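Local coordinates for protein probable Rab-related GTPase (Acanthamoeba polyphaga mimivirus, PDB 5XC5) that binds GTP and magnesium as a viral small GTPase of the Rab family and may take part in protein transport, at residues 47-57 / 161-169. The protein carries 1 engineered substitution. Numbering follows the deposited sequence.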
# COMPACT_ATOMS: atom_id res chain seq x y z
N VAL A 47 -12.70 3.61 11.52
CA VAL A 47 -12.04 4.90 11.64
C VAL A 47 -13.07 6.00 11.41
O VAL A 47 -14.09 5.81 10.75
CB VAL A 47 -10.88 5.04 10.64
CG1 VAL A 47 -9.79 4.05 10.97
CG2 VAL A 47 -11.38 4.81 9.21
N ILE A 48 -12.79 7.18 11.96
CA ILE A 48 -13.64 8.34 11.74
C ILE A 48 -13.05 9.15 10.59
O ILE A 48 -11.91 9.62 10.68
CB ILE A 48 -13.73 9.21 13.00
CG1 ILE A 48 -14.27 8.38 14.18
CG2 ILE A 48 -14.60 10.44 12.72
CD1 ILE A 48 -14.23 9.13 15.50
N ALA A 49 -13.82 9.32 9.52
CA ALA A 49 -13.35 10.11 8.40
C ALA A 49 -13.63 11.59 8.64
O ALA A 49 -14.36 11.98 9.55
CB ALA A 49 -14.00 9.65 7.10
N LYS A 50 -13.04 12.43 7.78
CA LYS A 50 -13.15 13.87 7.97
C LYS A 50 -14.58 14.37 7.83
O LYS A 50 -14.96 15.34 8.49
CB LYS A 50 -12.22 14.61 7.00
CG LYS A 50 -10.82 14.79 7.54
CD LYS A 50 -10.63 16.18 8.13
CE LYS A 50 -9.19 16.39 8.55
NZ LYS A 50 -8.27 15.76 7.55
N ASN A 51 -15.40 13.70 7.01
CA ASN A 51 -16.80 14.09 6.92
C ASN A 51 -17.64 13.58 8.09
O ASN A 51 -18.87 13.72 8.06
CB ASN A 51 -17.41 13.65 5.59
CG ASN A 51 -17.35 12.15 5.37
OD1 ASN A 51 -17.05 11.38 6.28
ND2 ASN A 51 -17.67 11.73 4.15
N GLY A 52 -17.01 12.99 9.11
CA GLY A 52 -17.71 12.54 10.29
C GLY A 52 -18.25 11.12 10.21
O GLY A 52 -18.69 10.59 11.24
N LYS A 53 -18.26 10.50 9.04
CA LYS A 53 -18.74 9.13 8.95
C LYS A 53 -17.71 8.16 9.49
O LYS A 53 -16.50 8.38 9.39
CB LYS A 53 -19.06 8.78 7.50
CG LYS A 53 -20.14 9.64 6.85
CD LYS A 53 -19.91 9.73 5.35
CE LYS A 53 -19.24 8.48 4.80
NZ LYS A 53 -18.78 8.63 3.40
N THR A 54 -18.20 7.07 10.08
CA THR A 54 -17.35 5.97 10.47
C THR A 54 -17.26 5.01 9.30
O THR A 54 -18.28 4.62 8.72
CB THR A 54 -17.91 5.27 11.71
OG1 THR A 54 -17.80 6.15 12.84
CG2 THR A 54 -17.15 3.99 12.02
N LEU A 55 -16.03 4.65 8.94
CA LEU A 55 -15.76 3.73 7.83
C LEU A 55 -15.04 2.51 8.38
O LEU A 55 -14.10 2.64 9.17
CB LEU A 55 -14.88 4.38 6.75
CG LEU A 55 -15.43 5.51 5.88
CD1 LEU A 55 -15.74 6.74 6.68
CD2 LEU A 55 -14.45 5.83 4.77
N LYS A 56 -15.50 1.34 7.97
CA LYS A 56 -14.83 0.09 8.29
C LYS A 56 -13.88 -0.23 7.14
O LYS A 56 -14.32 -0.45 6.00
CB LYS A 56 -15.85 -1.02 8.46
CG LYS A 56 -15.33 -2.29 9.12
CD LYS A 56 -16.51 -3.18 9.46
CE LYS A 56 -16.10 -4.48 10.09
NZ LYS A 56 -15.46 -5.44 9.13
N LEU A 57 -12.58 -0.26 7.43
CA LEU A 57 -11.58 -0.68 6.47
C LEU A 57 -11.42 -2.19 6.60
O LEU A 57 -11.10 -2.69 7.68
CB LEU A 57 -10.25 0.02 6.73
CG LEU A 57 -10.29 1.55 6.70
CD1 LEU A 57 -8.93 2.13 6.98
CD2 LEU A 57 -10.81 2.05 5.37
N PHE A 161 -2.74 6.17 5.43
CA PHE A 161 -4.09 5.65 5.58
C PHE A 161 -5.12 6.76 5.60
O PHE A 161 -6.25 6.56 5.12
CB PHE A 161 -4.23 4.73 6.79
CG PHE A 161 -3.85 3.33 6.50
CD1 PHE A 161 -4.77 2.46 5.96
CD2 PHE A 161 -2.56 2.89 6.73
CE1 PHE A 161 -4.42 1.16 5.67
CE2 PHE A 161 -2.20 1.59 6.44
CZ PHE A 161 -3.13 0.72 5.90
N GLY A 162 -4.77 7.94 6.11
CA GLY A 162 -5.71 9.05 6.08
C GLY A 162 -6.09 9.45 4.67
O GLY A 162 -7.25 9.76 4.40
N LYS A 163 -5.12 9.47 3.76
CA LYS A 163 -5.42 9.76 2.36
C LYS A 163 -6.39 8.72 1.80
O LYS A 163 -7.35 9.07 1.11
CB LYS A 163 -4.13 9.74 1.54
CG LYS A 163 -3.15 10.85 1.88
CD LYS A 163 -1.80 10.67 1.17
CE LYS A 163 -1.86 10.90 -0.35
NZ LYS A 163 -2.22 12.31 -0.69
N MET A 164 -6.14 7.45 2.11
CA MET A 164 -7.02 6.39 1.64
C MET A 164 -8.42 6.51 2.23
O MET A 164 -9.41 6.33 1.52
CB MET A 164 -6.39 5.04 1.99
CG MET A 164 -7.22 3.81 1.61
SD MET A 164 -7.48 3.63 -0.18
CE MET A 164 -5.78 3.41 -0.80
N ILE A 165 -8.50 6.82 3.52
CA ILE A 165 -9.79 6.96 4.20
C ILE A 165 -10.60 8.10 3.59
O ILE A 165 -11.80 7.94 3.31
CB ILE A 165 -9.58 7.14 5.71
CG1 ILE A 165 -9.04 5.85 6.33
CG2 ILE A 165 -10.87 7.61 6.40
CD1 ILE A 165 -8.32 6.05 7.63
N ASP A 166 -9.96 9.26 3.38
CA ASP A 166 -10.66 10.39 2.77
C ASP A 166 -11.27 10.00 1.43
O ASP A 166 -12.42 10.33 1.14
CB ASP A 166 -9.72 11.58 2.57
CG ASP A 166 -9.25 12.20 3.87
OD1 ASP A 166 -9.74 11.83 4.94
OD2 ASP A 166 -8.37 13.10 3.80
N LYS A 167 -10.50 9.29 0.60
CA LYS A 167 -11.01 8.89 -0.71
C LYS A 167 -12.15 7.89 -0.58
O LYS A 167 -13.16 8.01 -1.29
CB LYS A 167 -9.88 8.34 -1.57
CG LYS A 167 -8.91 9.39 -2.08
CD LYS A 167 -9.56 10.29 -3.13
CE LYS A 167 -8.56 11.27 -3.71
NZ LYS A 167 -7.96 12.09 -2.64
N MET A 168 -12.03 6.91 0.31
CA MET A 168 -13.13 5.97 0.51
C MET A 168 -14.40 6.69 0.95
O MET A 168 -15.50 6.28 0.57
CB MET A 168 -12.76 4.90 1.54
CG MET A 168 -11.60 3.98 1.13
SD MET A 168 -11.85 3.06 -0.42
CE MET A 168 -10.99 4.12 -1.59
N SER A 169 -14.27 7.77 1.73
CA SER A 169 -15.44 8.47 2.22
C SER A 169 -16.19 9.20 1.12
O SER A 169 -17.36 9.57 1.31
CB SER A 169 -15.04 9.45 3.33
OG SER A 169 -14.48 10.64 2.81
O HOH W 1 -13.95 12.67 4.64
O HOH W 2 -18.20 6.23 1.24
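Ile165 packs into the face of the beta hairpin formed by strands 41-48 and 54-61, where Val47, Ala49 and Leu57 surround its branches. Ile165 CD1 meets Val47 CG2 tip to tip at 3.7 Å. Ile165 CG2 lies 3.8 Å from Ala49 CB, and Ile165 CG1 passes Leu57 CD1 as the two side chains cross at about a right angle. With chi1 at -69°, CG1 sits beside the backbone N and CG2 beside the carbonyl carbon, which splits the isoleucine between Leu57 and Ala49. Leu55 directs CD2 at the helix backbone, 3.6 Å from Ser169 N, and also touches Met168 CB.

The polar contacts gather at the hairpin turn, a type I turn from Ala49 to Gly52. Ser169 OG donates to Asp166 O (2.7 Å) and accepts from a water that in turn accepts from Asn51 N, a water bridge from helix to turn. Asn51 OD1 takes the amide of Lys53 in an Asx turn, the donor standing 38° out of the carbonyl plane; Asn51 ND2 lies against Ser169 CB. Lys53 NZ comes within 2.7 Å of Ser169 O, and a second water accepts a weak bond from Lys53 NZ and donates to Met168 O.

Helix 154-169 lies across one face of the Ras-like sheet, and this flank of it meets the hairpin of edge strand 41-48 and its neighbour 54-61; segment 161-169 runs at 114° to strand 54-57 (N-to-C directions). Phe161 stacks on Phe25 of helix 18-26, while Met164 and Met168 rest on Ile8 of central strand 6-12.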